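Local coordinates for protein 4-aminobutyrate transaminase (Acinetobacter baumannii, PDB 6WOP) that probably transfers the amino group of 4-aminobutyrate to 2-oxoglutarate, using pyridoxal 5'-phosphate as cofactor, at residues Y27-E32 / W37-N42. Sequence-based numbering, arbitrary orientation.
Sequences YAEKAE and WDKEGN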
ATOM      1  N   TYR A  27      42.185   1.878   4.411  1.00 23.47           N
ATOM      2  CA  TYR A  27      41.564   3.016   3.720  1.00 23.73           C
ATOM      3  C   TYR A  27      42.305   3.282   2.410  1.00 23.42           C
ATOM      4  O   TYR A  27      43.531   3.155   2.363  1.00 25.14           O
ATOM      5  CB  TYR A  27      41.604   4.291   4.595  1.00 23.04           C
ATOM      6  CG  TYR A  27      40.663   4.207   5.739  1.00 26.11           C
ATOM      7  CD1 TYR A  27      40.904   3.352   6.839  1.00 26.74           C
ATOM      8  CD2 TYR A  27      39.504   4.949   5.718  1.00 22.87           C
ATOM      9  CE1 TYR A  27      39.968   3.251   7.890  1.00 27.37           C
ATOM     10  CE2 TYR A  27      38.554   4.852   6.783  1.00 21.13           C
ATOM     11  CZ  TYR A  27      38.807   4.019   7.854  1.00 25.01           C
ATOM     12  OH  TYR A  27      37.834   3.956   8.850  1.00 26.25           O
ATOM     13  N   ALA A  28      41.586   3.678   1.365  1.00 21.51           N
ATOM     14  CA  ALA A  28      42.228   3.877   0.083  1.00 20.76           C
ATOM     15  C   ALA A  28      42.966   5.213   0.063  1.00 21.12           C
ATOM     16  O   ALA A  28      42.453   6.255   0.505  1.00 22.04           O
ATOM     17  CB  ALA A  28      41.210   3.838  -1.048  1.00 20.08           C
ATOM     18  N   GLU A  29      44.171   5.175  -0.472  1.00 18.67           N
ATOM     19  CA  GLU A  29      44.954   6.385  -0.682  1.00 21.02           C
ATOM     20  C   GLU A  29      45.086   6.751  -2.155  1.00 19.44           C
ATOM     21  O   GLU A  29      45.104   7.936  -2.500  1.00 21.31           O
ATOM     22  CB  GLU A  29      46.349   6.197  -0.058  1.00 27.24           C
ATOM     23  CG  GLU A  29      47.309   7.295  -0.390  1.00 37.63           C
ATOM     24  CD  GLU A  29      47.017   8.561   0.353  1.00 45.23           C
ATOM     25  OE1 GLU A  29      46.588   8.461   1.517  1.00 44.59           O
ATOM     26  OE2 GLU A  29      47.232   9.650  -0.230  1.00 50.41           O
ATOM     27  N   LYS A  30      45.106   5.762  -3.037  1.00 18.52           N
ATOM     28  CA  LYS A  30      45.311   6.007  -4.456  1.00 19.90           C
ATOM     29  C   LYS A  30      44.882   4.738  -5.177  1.00 20.32           C
ATOM     30  O   LYS A  30      44.976   3.649  -4.607  1.00 21.06           O
ATOM     31  CB  LYS A  30      46.820   6.323  -4.765  1.00 17.73           C
ATOM     32  CG  LYS A  30      47.026   6.595  -6.192  1.00 20.43           C
ATOM     33  CD  LYS A  30      48.436   7.142  -6.476  1.00 31.18           C
ATOM     34  CE  LYS A  30      48.491   7.850  -7.856  1.00 36.79           C
ATOM     35  NZ  LYS A  30      49.911   8.251  -8.222  1.00 40.14           N
ATOM     36  N   ALA A  31      44.421   4.876  -6.417  1.00 14.44           N
ATOM     37  CA  ALA A  31      44.058   3.690  -7.182  1.00 19.20           C
ATOM     38  C   ALA A  31      44.322   3.999  -8.644  1.00 18.58           C
ATOM     39  O   ALA A  31      44.201   5.150  -9.064  1.00 17.71           O
ATOM     40  CB  ALA A  31      42.580   3.269  -6.982  1.00 18.08           C
ATOM     41  N   GLU A  32      44.745   2.992  -9.397  1.00 17.56           N
ATOM     42  CA  GLU A  32      45.008   3.223 -10.818  1.00 15.34           C
ATOM     43  C   GLU A  32      44.902   1.890 -11.538  1.00 18.71           C
ATOM     44  O   GLU A  32      45.656   0.938 -11.229  1.00 19.02           O
ATOM     45  CB  GLU A  32      46.389   3.900 -11.080  1.00 17.32           C
ATOM     46  CG  GLU A  32      46.439   4.559 -12.526  1.00 17.75           C
ATOM     47  CD  GLU A  32      47.608   5.537 -12.719  1.00 27.58           C
ATOM     48  OE1 GLU A  32      48.094   6.073 -11.733  1.00 29.50           O
ATOM     49  OE2 GLU A  32      48.038   5.734 -13.865  1.00 32.90           O
ATOM     50  N   TRP A  37      46.133   1.399  -3.498  1.00 19.52           N
ATOM     51  CA  TRP A  37      47.144   1.539  -2.442  1.00 24.05           C
ATOM     52  C   TRP A  37      46.470   2.033  -1.178  1.00 25.79           C
ATOM     53  O   TRP A  37      45.582   2.890  -1.248  1.00 25.38           O
ATOM     54  CB  TRP A  37      48.240   2.553  -2.801  1.00 23.32           C
ATOM     55  CG  TRP A  37      49.203   2.114  -3.861  1.00 27.17           C
ATOM     56  CD1 TRP A  37      50.412   1.501  -3.679  1.00 29.98           C
ATOM     57  CD2 TRP A  37      49.040   2.282  -5.270  1.00 25.63           C
ATOM     58  NE1 TRP A  37      50.997   1.245  -4.891  1.00 31.00           N
ATOM     59  CE2 TRP A  37      50.200   1.753  -5.888  1.00 29.24           C
ATOM     60  CE3 TRP A  37      48.038   2.851  -6.073  1.00 24.00           C
ATOM     61  CZ2 TRP A  37      50.376   1.754  -7.284  1.00 28.80           C
ATOM     62  CZ3 TRP A  37      48.213   2.884  -7.483  1.00 22.04           C
ATOM     63  CH2 TRP A  37      49.386   2.340  -8.063  1.00 25.86           C
ATOM     64  N   ASP A  38      46.868   1.500  -0.039  1.00 27.79           N
ATOM     65  CA  ASP A  38      46.316   2.002   1.197  1.00 30.65           C
ATOM     66  C   ASP A  38      47.187   3.140   1.708  1.00 32.45           C
ATOM     67  O   ASP A  38      48.215   3.509   1.122  1.00 28.91           O
ATOM     68  CB  ASP A  38      46.136   0.878   2.242  1.00 31.75           C
ATOM     69  CG  ASP A  38      47.461   0.311   2.774  1.00 34.69           C
ATOM     70  OD1 ASP A  38      48.553   0.874   2.507  1.00 34.69           O
ATOM     71  OD2 ASP A  38      47.405  -0.742   3.442  1.00 37.39           O
ATOM     72  N   LYS A  39      46.784   3.672   2.859  1.00 35.95           N
ATOM     73  CA  LYS A  39      47.440   4.844   3.385  1.00 42.46           C
ATOM     74  C   LYS A  39      48.853   4.544   3.817  1.00 47.19           C
ATOM     75  O   LYS A  39      49.670   5.468   3.866  1.00 48.16           O
ATOM     76  CB  LYS A  39      46.605   5.420   4.535  1.00 46.68           C
ATOM     77  CG  LYS A  39      45.195   5.883   4.070  1.00 46.31           C
ATOM     78  CD  LYS A  39      44.391   6.426   5.224  1.00 49.10           C
ATOM     79  CE  LYS A  39      45.109   7.586   5.853  1.00 51.94           C
ATOM     80  NZ  LYS A  39      45.244   8.676   4.846  1.00 52.95           N
ATOM     81  N   GLU A  40      49.171   3.271   4.076  1.00 46.39           N
ATOM     82  CA  GLU A  40      50.524   2.881   4.438  1.00 47.67           C
ATOM     83  C   GLU A  40      51.365   2.394   3.279  1.00 44.29           C
ATOM     84  O   GLU A  40      52.508   2.016   3.500  1.00 46.10           O
ATOM     85  CB  GLU A  40      50.490   1.810   5.521  1.00 52.75           C
ATOM     86  CG  GLU A  40      49.778   2.262   6.793  1.00 57.26           C
ATOM     87  CD  GLU A  40      48.579   1.401   7.117  1.00 60.94           C
ATOM     88  OE1 GLU A  40      47.564   1.443   6.365  1.00 62.09           O
ATOM     89  OE2 GLU A  40      48.656   0.675   8.130  1.00 62.85           O
ATOM     90  N   GLY A  41      50.858   2.412   2.054  1.00 41.15           N
ATOM     91  CA  GLY A  41      51.671   2.076   0.899  1.00 38.67           C
ATOM     92  C   GLY A  41      51.489   0.661   0.384  1.00 35.92           C
ATOM     93  O   GLY A  41      52.050   0.335  -0.679  1.00 35.07           O
ATOM     94  N   ASN A  42      50.745  -0.188   1.107  1.00 33.35           N
ATOM     95  CA  ASN A  42      50.510  -1.562   0.672  1.00 27.59           C
ATOM     96  C   ASN A  42      49.716  -1.558  -0.625  1.00 25.66           C
ATOM     97  O   ASN A  42      48.786  -0.778  -0.802  1.00 25.00           O
ATOM     98  CB  ASN A  42      49.730  -2.354   1.721  1.00 29.98           C
ATOM     99  CG  ASN A  42      50.449  -2.416   3.059  1.00 36.76           C
ATOM    100  OD1 ASN A  42      51.579  -2.882   3.135  1.00 37.82           O
ATOM    101  ND2 ASN A  42      49.802  -1.920   4.106  1.00 38.49           N
TER
HETATM  102  O   HOH W   1      49.152   7.888   3.035  1.00 55.68           O
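Lys39 reaches from the turn across to Tyr27, just before strand 28-32, and to Glu29 on it. From Lys39 CB the chain runs out so that Lys39 CG lies 3.6 Å from Tyr27 O and Lys39 CD 3.6 Å from Tyr27 CB. Bends at chi3 (59°) and chi4 (62°) then carry CE and NZ round to Glu29, where Lys39 NZ makes a long salt bridge with Glu29 OE1 (3.6 Å); Glu85 of the second subunit is its stronger partner. The two side chains cross at about a right angle. The backbones pair through a classic beta bulge, in which Glu29 and Lys30 both face Trp37. Trp37 O takes a straight bond from Glu29 N (2.8 Å) and a weak one from Lys30 N, while Trp37 N donates to Lys30 O (2.8 Å). The indole runs alongside Lys30, whose CG lies 3.9 Å from Trp37 CE3. Asp38 starts a type I beta turn to Gly41, and its OD2 accepts Asn42 ND2 through the syn lone pair (2.8 Å). Within the chain, strand 28-32 is the outermost of a mixed sheet, followed by 35-38 and 43-46; helix 4-15 packs against Tyr27 and Lys39, and the second subunit hydrogen-bonds to the backbone of Ala28 and Ala31.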